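PDB 6X9Z: transmembrane beta-barrels from Synthetic construct, which forms an eight-stranded antiparallel beta-barrel designed de novo as a transmembrane protein, and has no natural biological function. Local coordinates for residues V10-G15 and I116-K121; E67-A72 and A99-Y104. One frame throughout, in Å; residues are numbered along the deposited sequence.

Interaction 1. Residues V10-G15 and I116-K121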
loop_
_atom_site.group_PDB
_atom_site.type_symbol
_atom_site.label_atom_id
_atom_site.label_comp_id
_atom_site.label_asym_id
_atom_site.label_seq_id
_atom_site.Cartn_x
_atom_site.Cartn_y
_atom_site.Cartn_z
ATOM N N VAL A 10 9.883 0.582 -2.604
ATOM C CA VAL A 10 9.369 1.884 -2.208
ATOM C C VAL A 10 8.242 2.247 -3.161
ATOM O O VAL A 10 8.379 2.101 -4.381
ATOM C CB VAL A 10 10.478 2.948 -2.235
ATOM C CG1 VAL A 10 9.890 4.332 -2.018
ATOM C CG2 VAL A 10 11.528 2.638 -1.184
ATOM N N TYR A 11 7.126 2.708 -2.606
ATOM C CA TYR A 11 5.962 3.053 -3.398
ATOM C C TYR A 11 5.528 4.477 -3.086
ATOM O O TYR A 11 5.813 5.013 -2.011
ATOM C CB TYR A 11 4.802 2.081 -3.146
ATOM C CG TYR A 11 4.208 2.141 -1.753
ATOM C CD1 TYR A 11 3.201 3.050 -1.447
ATOM C CD2 TYR A 11 4.632 1.275 -0.752
ATOM C CE1 TYR A 11 2.643 3.109 -0.191
ATOM C CE2 TYR A 11 4.077 1.326 0.516
ATOM C CZ TYR A 11 3.081 2.248 0.790
ATOM O OH TYR A 11 2.516 2.308 2.046
ATOM N N VAL A 12 4.841 5.082 -4.047
ATOM C CA VAL A 12 4.166 6.359 -3.848
ATOM C C VAL A 12 2.808 6.264 -4.526
ATOM O O VAL A 12 2.717 5.881 -5.697
ATOM C CB VAL A 12 4.984 7.543 -4.398
ATOM C CG1 VAL A 12 6.167 7.833 -3.487
ATOM C CG2 VAL A 12 5.472 7.251 -5.803
ATOM N N VAL A 13 1.746 6.575 -3.786
ATOM C CA VAL A 13 0.399 6.432 -4.317
ATOM C C VAL A 13 -0.419 7.670 -3.993
ATOM O O VAL A 13 -0.168 8.381 -3.018
ATOM C CB VAL A 13 -0.324 5.174 -3.787
ATOM C CG1 VAL A 13 0.485 3.932 -4.080
ATOM C CG2 VAL A 13 -0.618 5.303 -2.296
ATOM N N VAL A 14 -1.415 7.912 -4.837
ATOM C CA VAL A 14 -2.431 8.925 -4.607
ATOM C C VAL A 14 -3.757 8.197 -4.444
ATOM O O VAL A 14 -4.131 7.378 -5.293
ATOM C CB VAL A 14 -2.485 9.952 -5.748
ATOM C CG1 VAL A 14 -2.457 9.255 -7.107
ATOM C CG2 VAL A 14 -3.715 10.828 -5.610
ATOM N N GLY A 15 -4.447 8.470 -3.343
ATOM C CA GLY A 15 -5.684 7.785 -2.998
ATOM C C GLY A 15 -6.842 8.765 -2.958
ATOM O O GLY A 15 -6.724 9.854 -2.394
ATOM N N ILE A 116 -3.888 4.851 -6.727
ATOM C CA ILE A 116 -3.030 4.450 -7.831
ATOM C C ILE A 116 -1.653 5.050 -7.597
ATOM O O ILE A 116 -1.512 6.109 -6.975
ATOM C CB ILE A 116 -3.592 4.888 -9.198
ATOM C CG1 ILE A 116 -3.753 6.409 -9.238
ATOM C CG2 ILE A 116 -4.917 4.192 -9.479
ATOM C CD1 ILE A 116 -4.277 6.935 -10.555
ATOM N N GLY A 117 -0.634 4.362 -8.094
ATOM C CA GLY A 117 0.725 4.813 -7.881
ATOM C C GLY A 117 1.707 3.867 -8.532
ATOM O O GLY A 117 1.339 3.025 -9.352
ATOM N N ILE A 118 2.976 4.031 -8.162
ATOM C CA ILE A 118 4.049 3.193 -8.678
ATOM C C ILE A 118 4.763 2.540 -7.506
ATOM O O ILE A 118 4.692 2.995 -6.363
ATOM C CB ILE A 118 5.055 3.981 -9.538
ATOM C CG1 ILE A 118 5.748 5.043 -8.684
ATOM C CG2 ILE A 118 4.372 4.573 -10.763
ATOM C CD1 ILE A 118 6.669 5.954 -9.451
ATOM N N ALA A 119 5.472 1.458 -7.813
ATOM C CA ALA A 119 6.236 0.714 -6.823
ATOM C C ALA A 119 7.621 0.452 -7.390
ATOM O O ALA A 119 7.760 -0.254 -8.396
ATOM C CB ALA A 119 5.536 -0.595 -6.450
ATOM N N TYR A 120 8.634 1.032 -6.754
ATOM C CA TYR A 120 10.017 0.946 -7.201
ATOM C C TYR A 120 10.746 -0.093 -6.366
ATOM O O TYR A 120 10.689 -0.051 -5.133
ATOM C CB TYR A 120 10.700 2.307 -7.073
ATOM C CG TYR A 120 12.100 2.396 -7.645
ATOM C CD1 TYR A 120 13.216 2.145 -6.854
ATOM C CD2 TYR A 120 12.307 2.769 -8.964
ATOM C CE1 TYR A 120 14.500 2.245 -7.371
ATOM C CE2 TYR A 120 13.583 2.874 -9.488
ATOM C CZ TYR A 120 14.674 2.610 -8.690
ATOM O OH TYR A 120 15.936 2.718 -9.230
ATOM N N LYS A 121 11.431 -1.018 -7.036
ATOM C CA LYS A 121 12.096 -2.131 -6.370
ATOM C C LYS A 121 13.546 -1.750 -6.094
ATOM O O LYS A 121 14.343 -1.597 -7.026
ATOM C CB LYS A 121 12.007 -3.393 -7.223
ATOM C CG LYS A 121 12.574 -4.624 -6.547
ATOM C CD LYS A 121 12.466 -5.858 -7.432
ATOM C CE LYS A 121 13.068 -7.071 -6.734
ATOM N NZ LYS A 121 12.817 -8.335 -7.472
#

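Interaction 2. Residues E67-A72 and A99-Y104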
loop_
_atom_site.group_PDB
_atom_site.type_symbol
_atom_site.label_atom_id
_atom_site.label_comp_id
_atom_site.label_asym_id
_atom_site.label_seq_id
_atom_site.Cartn_x
_atom_site.Cartn_y
_atom_site.Cartn_z
ATOM N N GLU A 67 0.919 -9.259 -9.475
ATOM C CA GLU A 67 1.210 -9.633 -8.093
ATOM C C GLU A 67 0.102 -9.100 -7.197
ATOM O O GLU A 67 0.171 -7.967 -6.702
ATOM C CB GLU A 67 2.575 -9.108 -7.646
ATOM C CG GLU A 67 2.888 -9.435 -6.192
ATOM C CD GLU A 67 4.289 -9.040 -5.773
ATOM O OE1 GLU A 67 5.009 -8.405 -6.571
ATOM O OE2 GLU A 67 4.675 -9.373 -4.634
ATOM N N PRO A 68 -0.944 -9.890 -6.971
ATOM C CA PRO A 68 -2.032 -9.442 -6.099
ATOM C C PRO A 68 -1.595 -9.415 -4.642
ATOM O O PRO A 68 -0.657 -10.101 -4.233
ATOM C CB PRO A 68 -3.127 -10.492 -6.323
ATOM C CG PRO A 68 -2.709 -11.260 -7.556
ATOM C CD PRO A 68 -1.223 -11.198 -7.581
ATOM N N TYR A 69 -2.302 -8.611 -3.850
ATOM C CA TYR A 69 -2.031 -8.551 -2.422
ATOM C C TYR A 69 -3.279 -8.084 -1.691
ATOM O O TYR A 69 -4.108 -7.355 -2.243
ATOM C CB TYR A 69 -0.846 -7.624 -2.100
ATOM C CG TYR A 69 -1.092 -6.161 -2.386
ATOM C CD1 TYR A 69 -1.556 -5.310 -1.391
ATOM C CD2 TYR A 69 -0.860 -5.628 -3.648
ATOM C CE1 TYR A 69 -1.788 -3.975 -1.642
ATOM C CE2 TYR A 69 -1.090 -4.287 -3.910
ATOM C CZ TYR A 69 -1.555 -3.468 -2.900
ATOM O OH TYR A 69 -1.785 -2.136 -3.151
ATOM N N VAL A 70 -3.410 -8.540 -0.452
ATOM C CA VAL A 70 -4.372 -8.003 0.500
ATOM C C VAL A 70 -3.581 -7.595 1.731
ATOM O O VAL A 70 -2.590 -8.245 2.084
ATOM C CB VAL A 70 -5.487 -9.019 0.843
ATOM C CG1 VAL A 70 -4.906 -10.281 1.457
ATOM C CG2 VAL A 70 -6.547 -8.396 1.760
ATOM N N LYS A 71 -3.972 -6.488 2.351
ATOM C CA LYS A 71 -3.203 -5.980 3.473
ATOM C C LYS A 71 -4.139 -5.291 4.447
ATOM O O LYS A 71 -5.235 -4.855 4.086
ATOM C CB LYS A 71 -2.102 -5.017 3.015
ATOM C CG LYS A 71 -2.602 -3.651 2.587
ATOM C CD LYS A 71 -1.445 -2.762 2.161
ATOM C CE LYS A 71 -1.921 -1.345 1.877
ATOM N NZ LYS A 71 -0.833 -0.473 1.360
ATOM N N ALA A 72 -3.691 -5.213 5.696
ATOM C CA ALA A 72 -4.408 -4.489 6.731
ATOM C C ALA A 72 -3.389 -3.896 7.688
ATOM O O ALA A 72 -2.285 -4.424 7.847
ATOM C CB ALA A 72 -5.398 -5.389 7.484
ATOM N N ALA A 99 6.886 -0.978 -11.150
ATOM C CA ALA A 99 5.593 -1.634 -11.211
ATOM C C ALA A 99 4.514 -0.590 -10.982
ATOM O O ALA A 99 4.703 0.357 -10.217
ATOM C CB ALA A 99 5.481 -2.757 -10.174
ATOM N N LEU A 100 3.389 -0.763 -11.669
ATOM C CA LEU A 100 2.221 0.073 -11.445
ATOM C C LEU A 100 1.380 -0.532 -10.335
ATOM O O LEU A 100 1.208 -1.752 -10.259
ATOM C CB LEU A 100 1.392 0.207 -12.719
ATOM C CG LEU A 100 2.218 0.645 -13.926
ATOM C CD1 LEU A 100 1.342 0.699 -15.152
ATOM C CD2 LEU A 100 2.885 1.984 -13.655
ATOM N N MET A 101 0.859 0.332 -9.474
ATOM C CA MET A 101 0.182 -0.088 -8.259
ATOM C C MET A 101 -1.230 0.467 -8.265
ATOM O O MET A 101 -1.430 1.663 -8.497
ATOM C CB MET A 101 0.948 0.390 -7.029
ATOM C CG MET A 101 0.331 0.011 -5.702
ATOM S SD MET A 101 1.374 0.643 -4.377
ATOM C CE MET A 101 0.498 0.061 -2.934
ATOM N N VAL A 102 -2.202 -0.403 -8.033
ATOM C CA VAL A 102 -3.591 -0.009 -7.852
ATOM C C VAL A 102 -4.117 -0.743 -6.632
ATOM O O VAL A 102 -3.793 -1.917 -6.408
ATOM C CB VAL A 102 -4.453 -0.307 -9.096
ATOM C CG1 VAL A 102 -3.908 0.436 -10.304
ATOM C CG2 VAL A 102 -4.516 -1.801 -9.369
ATOM N N GLU A 103 -4.908 -0.045 -5.830
ATOM C CA GLU A 103 -5.333 -0.586 -4.552
ATOM C C GLU A 103 -6.700 -0.034 -4.200
ATOM O O GLU A 103 -6.903 1.183 -4.207
ATOM C CB GLU A 103 -4.328 -0.238 -3.455
ATOM C CG GLU A 103 -4.798 -0.585 -2.067
ATOM C CD GLU A 103 -3.719 -0.376 -1.039
ATOM O OE1 GLU A 103 -2.534 -0.596 -1.377
ATOM O OE2 GLU A 103 -4.054 0.011 0.099
ATOM N N TYR A 104 -7.628 -0.932 -3.902
ATOM C CA TYR A 104 -8.892 -0.571 -3.284
ATOM C C TYR A 104 -8.772 -0.812 -1.787
ATOM O O TYR A 104 -8.338 -1.887 -1.360
ATOM C CB TYR A 104 -10.043 -1.385 -3.872
ATOM C CG TYR A 104 -11.347 -1.187 -3.145
ATOM C CD1 TYR A 104 -11.863 -2.181 -2.326
ATOM C CD2 TYR A 104 -12.057 -0.001 -3.271
ATOM C CE1 TYR A 104 -13.056 -2.003 -1.658
ATOM C CE2 TYR A 104 -13.249 0.188 -2.604
ATOM C CZ TYR A 104 -13.743 -0.814 -1.800
ATOM O OH TYR A 104 -14.933 -0.631 -1.136
#

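Interaction 1. Residues V10-G15 and I116-K121
Val10 and Tyr120 begin the seam between two antiparallel strands as a hydrogen-bonded pair: Val10 N gives to Tyr120 O at 2.7 Å, and Tyr120 N gives back to Val10 O at 2.6 Å. Tyr11 turns to the other face of the sheet, opposite Ala119. Tyr11 CB meets Ala119 CB at 4.3 Å, while the ring, with CG between the backbone N and the carbonyl carbon (chi1 67°), leads away to pack on Val25, Gln29 and Met101, and its hydroxyl bonds Asp39. At Val12, two bonds join its N and O to Ile118 O and N. The two side chains run alongside each other in the same direction, and Val12 CG2 touches Ile118 CG1 at 3.6 Å. Val13 returns to the Tyr11 face, where the CA atoms of Val13 and Gly117 are 3.9 Å apart. Gly117 CA also lies 3.1 Å from Val12 O, and a residue without a side chain suits so close an approach. Val14 pairs with Ile116 through two more bonds, with 2.8 Å between Val14 N and Ile116 O. Val14 CG1 rests 3.8 Å from Ile116 CG1. Val10, Val12, Val14, Ile116, Ile118 and Tyr120 suit a lipid-facing wall, while Tyr11, Val13 and Ala119 point inward, with Gly117 among them. Pairing of the first and last strands is the closing seam of an antiparallel transmembrane beta-barrel.

Interaction 2. Residues E67-A72 and A99-Y104
The ring of Tyr69 and the carboxylate of Glu103 meet with their planes 78° apart. Glu103 OE1 lies at the ring edge, near its plane, and accepts a very short hydrogen bond of 2.5 Å from Tyr69 OH; Glu67 O, from the tyrosine's own strand, also lies in plane at the edge. Met101 comes in obliquely, Met101 CE lying 3.2 Å from Tyr69 OH and 4.1 Å from Tyr69 CZ, giving the ring an apolar neighbour beside its polar tip. The methionine chain is extended throughout and crosses the tyrosine at about a right angle. Glu103 has CG anti to its backbone N (chi1 171°) and is extended beyond, which suits a residue that must reach toward strand 67-72. Lys71 crosses it at about a right angle. Lys71 NZ makes a salt bridge to Glu103 OE1 at 3.2 Å, a weak hydrogen bond. Lys71 CE comes within 3.1 Å of Glu103 OE2. The main partner of the ammonium is Asp39, so the lysine links two carboxylates, and its charge would be expected to stabilise Glu103 as an anion. The backbones stay far apart, with Tyr69 CA and Glu103 CA 8.9 Å from each other, and long side chains do the bridging. Tyr69 is backbone-bonded to Gly89 on the intervening strand. That pairing and the bond to Glu103 recall the tyrosine-glycine-acid mortise-tenon motif of transmembrane beta-barrels, within a polar network inside the barrel.

How the interactions relate
From the N terminus, strand 8-17 is the first strand, and its segment 10-15 pairs with 116-121; interaction 1 thus closes a loop of about a hundred residues that contains the rest of the barrel. Interaction 2 is nested inside it, joining 67-72 to 99-104 on the inner side, over the strand 82-93 that separates them. The two do not cross, but they touch: strand 98-106 lies beside 112-121, with probable backbone bonds from Met101 N to Gly117 O and from Ala119 N to Ala99 O. Inside, Met101 SD packs on Val13 CG1. Asp39 links both networks, bonding Tyr11 as well as Lys71. One contact seals the wall; the other joins inward-pointing side chains of next-but-one strands.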